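Local coordinates for putative acetyltransferase (Clostridium difficile, PDB 3DSB), which probably transfers an acyl group, most likely acetyl, as GNAT-family acetyltransferases do, to an acceptor that is not established here, at residues L6-E11 against V59-D64; V66-M71 against V90-E95. All blocks are in the same frame, centred on the assembly; numbering follows the deposited sequence.

Interaction 1: residues L6-E11 against V59-D64; sequences LIEIRE and VYTVFD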
loop_
_atom_site.group_PDB
_atom_site.type_symbol
_atom_site.label_atom_id
_atom_site.label_comp_id
_atom_site.label_asym_id
_atom_site.label_seq_id
_atom_site.Cartn_x
_atom_site.Cartn_y
_atom_site.Cartn_z
ATOM N N LEU A 6 19.102 27.397 4.562
ATOM C CA LEU A 6 18.608 27.717 5.888
ATOM C C LEU A 6 17.345 26.925 6.242
ATOM O O LEU A 6 17.255 26.345 7.312
ATOM C CB LEU A 6 18.352 29.218 6.039
ATOM C CG LEU A 6 19.609 30.028 5.758
ATOM C CD1 LEU A 6 19.272 31.485 5.985
ATOM C CD2 LEU A 6 20.730 29.584 6.666
ATOM N N ILE A 7 16.392 26.925 5.325
ATOM C CA ILE A 7 15.222 26.071 5.457
ATOM C C ILE A 7 15.133 25.167 4.242
ATOM O O ILE A 7 15.232 25.600 3.090
ATOM C CB ILE A 7 13.939 26.921 5.568
ATOM C CG1 ILE A 7 13.931 27.750 6.877
ATOM C CG2 ILE A 7 12.709 26.024 5.470
ATOM C CD1 ILE A 7 12.761 28.766 6.998
ATOM N N GLU A 8 14.901 23.887 4.497
ATOM C CA GLU A 8 14.770 22.977 3.373
ATOM C C GLU A 8 13.979 21.769 3.750
ATOM O O GLU A 8 13.797 21.465 4.935
ATOM C CB GLU A 8 16.131 22.504 2.866
ATOM C CG GLU A 8 16.883 21.543 3.764
ATOM C CD GLU A 8 18.184 21.023 3.132
ATOM O OE1 GLU A 8 18.949 20.336 3.826
ATOM O OE2 GLU A 8 18.432 21.320 1.946
ATOM N N ILE A 9 13.532 21.096 2.709
ATOM C CA ILE A 9 12.986 19.757 2.856
ATOM C C ILE A 9 14.022 18.824 2.244
ATOM O O ILE A 9 14.526 19.076 1.137
ATOM C CB ILE A 9 11.606 19.636 2.150
ATOM C CG1 ILE A 9 10.533 20.481 2.860
ATOM C CG2 ILE A 9 11.155 18.145 2.105
ATOM C CD1 ILE A 9 9.251 20.694 2.044
ATOM N N ARG A 10 14.341 17.751 2.952
ATOM C CA ARG A 10 15.308 16.799 2.462
ATOM C C ARG A 10 14.877 15.401 2.868
ATOM O O ARG A 10 14.110 15.200 3.819
ATOM C CB ARG A 10 16.690 17.063 3.064
ATOM C CG ARG A 10 16.762 17.066 4.620
ATOM C CD ARG A 10 18.210 16.930 5.140
ATOM N NE ARG A 10 18.307 17.014 6.593
ATOM C CZ ARG A 10 18.112 16.005 7.437
ATOM N NH1 ARG A 10 17.748 14.789 6.989
ATOM N NH2 ARG A 10 18.221 16.230 8.742
ATOM N N GLU A 11 15.441 14.426 2.185
ATOM C CA GLU A 11 15.265 13.054 2.613
ATOM C C GLU A 11 15.847 12.885 4.019
ATOM O O GLU A 11 16.866 13.500 4.396
ATOM C CB GLU A 11 15.951 12.114 1.605
ATOM C CG GLU A 11 15.232 12.090 0.248
ATOM C CD GLU A 11 15.776 11.058 -0.762
ATOM O OE1 GLU A 11 16.708 10.310 -0.405
ATOM O OE2 GLU A 11 15.232 11.023 -1.901
ATOM N N VAL A 59 12.043 15.339 5.804
ATOM C CA VAL A 59 11.955 16.195 6.964
ATOM C C VAL A 59 12.133 17.650 6.528
ATOM O O VAL A 59 12.833 17.961 5.538
ATOM C CB VAL A 59 13.046 15.830 8.013
ATOM C CG1 VAL A 59 12.716 14.494 8.661
ATOM C CG2 VAL A 59 14.483 15.793 7.389
ATOM N N TYR A 60 11.433 18.499 7.278
ATOM C CA TYR A 60 11.532 19.963 7.131
ATOM C C TYR A 60 12.506 20.458 8.196
ATOM O O TYR A 60 12.356 20.141 9.363
ATOM C CB TYR A 60 10.147 20.558 7.317
ATOM C CG TYR A 60 9.995 22.021 6.976
ATOM C CD1 TYR A 60 9.371 22.413 5.789
ATOM C CD2 TYR A 60 10.411 23.004 7.871
ATOM C CE1 TYR A 60 9.204 23.775 5.472
ATOM C CE2 TYR A 60 10.230 24.331 7.585
ATOM C CZ TYR A 60 9.618 24.711 6.403
ATOM O OH TYR A 60 9.454 26.050 6.147
ATOM N N THR A 61 13.565 21.158 7.763
ATOM C CA THR A 61 14.586 21.602 8.724
ATOM C C THR A 61 14.753 23.110 8.697
ATOM O O THR A 61 14.589 23.761 7.647
ATOM C CB THR A 61 15.975 20.923 8.461
ATOM O OG1 THR A 61 16.525 21.389 7.224
ATOM C CG2 THR A 61 15.824 19.389 8.400
ATOM N N VAL A 62 15.085 23.641 9.866
ATOM C CA VAL A 62 15.270 25.083 10.037
ATOM C C VAL A 62 16.597 25.259 10.748
ATOM O O VAL A 62 16.729 24.867 11.896
ATOM C CB VAL A 62 14.126 25.690 10.874
ATOM C CG1 VAL A 62 14.387 27.196 11.124
ATOM C CG2 VAL A 62 12.736 25.465 10.192
ATOM N N PHE A 63 17.585 25.834 10.044
ATOM C CA PHE A 63 18.962 25.912 10.585
ATOM C C PHE A 63 19.396 24.568 11.129
ATOM O O PHE A 63 19.913 24.463 12.255
ATOM C CB PHE A 63 19.098 27.022 11.643
ATOM C CG PHE A 63 19.214 28.403 11.047
ATOM C CD1 PHE A 63 18.095 29.041 10.492
ATOM C CD2 PHE A 63 20.457 29.066 11.016
ATOM C CE1 PHE A 63 18.181 30.287 9.928
ATOM C CE2 PHE A 63 20.533 30.371 10.479
ATOM C CZ PHE A 63 19.386 30.959 9.928
ATOM N N ASP A 64 19.109 23.537 10.318
ATOM C CA ASP A 64 19.480 22.139 10.584
ATOM C C ASP A 64 18.625 21.387 11.580
ATOM O O ASP A 64 18.790 20.174 11.716
ATOM C CB ASP A 64 20.957 21.995 10.969
ATOM C CG ASP A 64 21.892 22.579 9.922
ATOM O OD1 ASP A 64 21.622 22.435 8.701
ATOM O OD2 ASP A 64 22.903 23.207 10.354
HETATM O O HOH W 1 18.076 23.677 7.611
HETATM O O HOH W 2 18.684 19.826 6.559
HETATM O O HOH W 3 19.519 18.514 9.620
#
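Four backbone hydrogen bonds join the edge strand 7-11 to strand 56-62 in an antiparallel ladder, the short axes of 7-11 and 59-62 running at 148°. This is the first, outermost strand of the GNAT-family sheet pairing with the next in order. E8 and T61 form one hydrogen-bonded pair, with T61 N 2.9 Å from E8 O and nearly along its C=O axis; R10 and V59 form the next. A fifth bond, from F63 N to L6 O (2.8 Å), lies beyond the strand ends. Between these rungs CA-H groups also point at carbonyls, the CA of I7 lying 3.2 Å from T61 O.

I7 directs CG2, anti to its backbone N, at the phenol end of Y60, 3.3 Å from OH, while I9 CG1 meets CD1 of the same ring at 3.7 Å. At the turn L6 CD2 sits over a face of the F63 ring, a CH-pi contact with the centroid at 4.1 Å.

The polar side belongs to E8, R10 and T61. With CG between the backbone N and the carbonyl carbon (chi1 56°) and the chain then extended, R10 lays its guanidinium over V59 CG2, 3.4 Å from NH1. One water, in the guanidinium plane, accepts a hydrogen bond from NE, donates to E8 OE1 and also bonds T61 OG1, while NH1 donates to E11 O and makes a salt bridge with D16.

On the I9 and Y60 face, helix 101-115 packs through I101, Y104, L105 and Y108; on the opposite face, V66 of strand 65-77 touches V59, T61 and R10.

Interaction 2: residues V66-M71 against V90-E95; sequences VVAQIM and VYVDKE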
loop_
_atom_site.group_PDB
_atom_site.type_symbol
_atom_site.label_atom_id
_atom_site.label_comp_id
_atom_site.label_asym_id
_atom_site.label_seq_id
_atom_site.Cartn_x
_atom_site.Cartn_y
_atom_site.Cartn_z
ATOM N N VAL A 66 15.445 19.519 12.703
ATOM C CA VAL A 66 14.299 18.847 12.120
ATOM C C VAL A 66 13.048 19.243 12.925
ATOM O O VAL A 66 12.993 18.990 14.131
ATOM C CB VAL A 66 14.483 17.333 12.167
ATOM C CG1 VAL A 66 13.142 16.638 11.860
ATOM C CG2 VAL A 66 15.584 16.896 11.201
ATOM N N VAL A 67 12.045 19.835 12.262
ATOM C CA VAL A 67 10.843 20.303 12.938
ATOM C C VAL A 67 9.540 19.680 12.376
ATOM O O VAL A 67 8.454 19.950 12.889
ATOM C CB VAL A 67 10.717 21.845 12.902
ATOM C CG1 VAL A 67 11.960 22.499 13.515
ATOM C CG2 VAL A 67 10.553 22.345 11.481
ATOM N N ALA A 68 9.646 18.881 11.303
ATOM C CA ALA A 68 8.462 18.180 10.768
ATOM C C ALA A 68 8.880 17.051 9.891
ATOM O O ALA A 68 10.021 16.996 9.432
ATOM C CB ALA A 68 7.574 19.133 9.988
ATOM N N GLN A 69 7.948 16.115 9.685
ATOM C CA GLN A 69 8.230 14.945 8.808
ATOM C C GLN A 69 7.009 14.553 8.030
ATOM O O GLN A 69 5.872 14.776 8.475
ATOM C CB GLN A 69 8.700 13.738 9.616
ATOM C CG GLN A 69 7.654 13.173 10.581
ATOM C CD GLN A 69 6.999 11.874 10.033
ATOM O OE1 GLN A 69 7.606 10.793 10.065
ATOM N NE2 GLN A 69 5.756 11.979 9.578
ATOM N N ILE A 70 7.271 13.925 6.885
ATOM C CA ILE A 70 6.179 13.286 6.117
ATOM C C ILE A 70 6.730 11.963 5.593
ATOM O O ILE A 70 7.917 11.882 5.215
ATOM C CB ILE A 70 5.696 14.212 4.944
ATOM C CG1 ILE A 70 4.458 13.646 4.260
ATOM C CG2 ILE A 70 6.815 14.569 3.981
ATOM C CD1 ILE A 70 3.642 14.699 3.428
HETATM N N MSE A 71 5.898 10.919 5.601
HETATM C CA MSE A 71 6.318 9.572 5.209
HETATM C C MSE A 71 5.380 9.008 4.170
HETATM O O MSE A 71 4.161 9.215 4.272
HETATM C CB MSE A 71 6.343 8.615 6.403
HETATM C CG MSE A 71 7.077 7.330 6.109
HETATM SE SE MSE A 71 5.949 5.897 5.365
HETATM C CE MSE A 71 5.474 5.010 7.038
ATOM N N VAL A 90 2.047 12.656 8.566
ATOM C CA VAL A 90 2.603 14.015 8.548
ATOM C C VAL A 90 2.567 14.524 9.987
ATOM O O VAL A 90 1.559 14.386 10.674
ATOM C CB VAL A 90 1.770 14.988 7.668
ATOM C CG1 VAL A 90 2.483 16.341 7.538
ATOM C CG2 VAL A 90 1.413 14.415 6.279
ATOM N N TYR A 91 3.644 15.170 10.436
ATOM C CA TYR A 91 3.656 15.715 11.808
ATOM C C TYR A 91 4.538 16.964 11.806
ATOM O O TYR A 91 5.643 16.969 11.210
ATOM C CB TYR A 91 4.269 14.703 12.801
ATOM C CG TYR A 91 4.218 15.201 14.228
ATOM C CD1 TYR A 91 3.033 15.102 14.963
ATOM C CD2 TYR A 91 5.320 15.802 14.828
ATOM C CE1 TYR A 91 2.951 15.595 16.255
ATOM C CE2 TYR A 91 5.232 16.281 16.145
ATOM C CZ TYR A 91 4.051 16.160 16.850
ATOM O OH TYR A 91 3.987 16.648 18.165
ATOM N N VAL A 92 4.078 17.962 12.535
ATOM C CA VAL A 92 4.799 19.223 12.691
ATOM C C VAL A 92 4.979 19.448 14.194
ATOM O O VAL A 92 3.995 19.436 14.950
ATOM C CB VAL A 92 4.005 20.416 12.080
ATOM C CG1 VAL A 92 4.806 21.766 12.269
ATOM C CG2 VAL A 92 3.696 20.190 10.616
ATOM N N ASP A 93 6.220 19.655 14.624
ATOM C CA ASP A 93 6.529 20.009 16.016
ATOM C C ASP A 93 5.667 21.192 16.457
ATOM O O ASP A 93 5.495 22.162 15.705
ATOM C CB ASP A 93 8.030 20.372 16.037
ATOM C CG ASP A 93 8.560 20.778 17.392
ATOM O OD1 ASP A 93 7.941 21.588 18.125
ATOM O OD2 ASP A 93 9.674 20.295 17.673
ATOM N N LYS A 94 5.104 21.086 17.660
ATOM C CA LYS A 94 4.152 22.107 18.112
ATOM C C LYS A 94 4.688 23.529 18.109
ATOM O O LYS A 94 3.890 24.472 17.962
ATOM C CB LYS A 94 3.612 21.787 19.509
ATOM C CG LYS A 94 2.620 20.638 19.512
ATOM C CD LYS A 94 2.054 20.402 20.910
ATOM C CE LYS A 94 1.002 19.304 20.930
ATOM N NZ LYS A 94 0.632 18.936 22.342
ATOM N N GLU A 95 5.995 23.687 18.296
ATOM C CA GLU A 95 6.587 25.038 18.357
ATOM C C GLU A 95 6.717 25.669 16.960
ATOM O O GLU A 95 7.140 26.846 16.839
ATOM C CB GLU A 95 7.967 24.949 18.969
ATOM C CG GLU A 95 8.011 24.513 20.431
ATOM C CD GLU A 95 9.438 24.560 20.961
ATOM O OE1 GLU A 95 9.990 25.677 21.071
ATOM O OE2 GLU A 95 10.014 23.492 21.252
#
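Strands 66-71 and 90-92 run almost exactly antiparallel, 172° between their short axes, as the two arms of a beta hairpin in the central sheet. The hydrogen-bonded pair Q69 and Y91 grips from both directions: Q69 N lies 2.9 Å from Y91 O, Y91 N 3.0 Å from Q69 O, each nearly along the C=O axis.

Packing is tightest on the face of A68, I70, V90 and V92. The two non-hydrogen-bonded pairs bring their CA atoms close, 4.3 Å for A68 and V92, and A68 CB is pressed to 3.1 Å from Y91 O. I70, with CG1 anti to its backbone N, rises from the same face as V90, and its CD1 rests 3.6 Å from V90 CG2. Helix 101-115 covers this face through I101, F102, L105 and I109.

D93 closes the ladder, its N 2.8 Å from V67 O; beyond it the contact ends, and K94 and E95 make no contact with 66-71 and are exposed to solvent. There D93 OD1 accepts, through its anti lone pair, the N of E95 two residues on (2.9 Å), an Asx turn.

Backbone bonds and aliphatic branches therefore carry the contact, while the polar ends of Q69 and Y91 are satisfied elsewhere: the Q69 chain, bent at chi2, sends NE2 to S89 and OE1 to N24, and Y91 OH binds E30. The bonds to N24 and E30 tie this face to helix 17-32, whereas that to S89 stays within the hairpin.

Overall arrangement
Interactions 1 and 2, with centres 11 Å apart, are successive steps across one sheet, ordered 7-11, 56-62, 65-77, 82-92. Y60 joins them: its O lies 2.9 Å from V67 N and its N 3.0 Å from A68 O, both probable hydrogen bonds, and because V67 and A68 both face Y60 the join is a classic beta bulge. Side chains meet as well, R10 NH2 approaching V66 CG2 to 3.7 Å. Neither contact contains a residue of the observed trimethyl glycine pockets; the Q69 side chain is about 11 Å from one such ligand. A sulfate, probably from the crystallisation liquor, is about 4 Å from the V92 side chain.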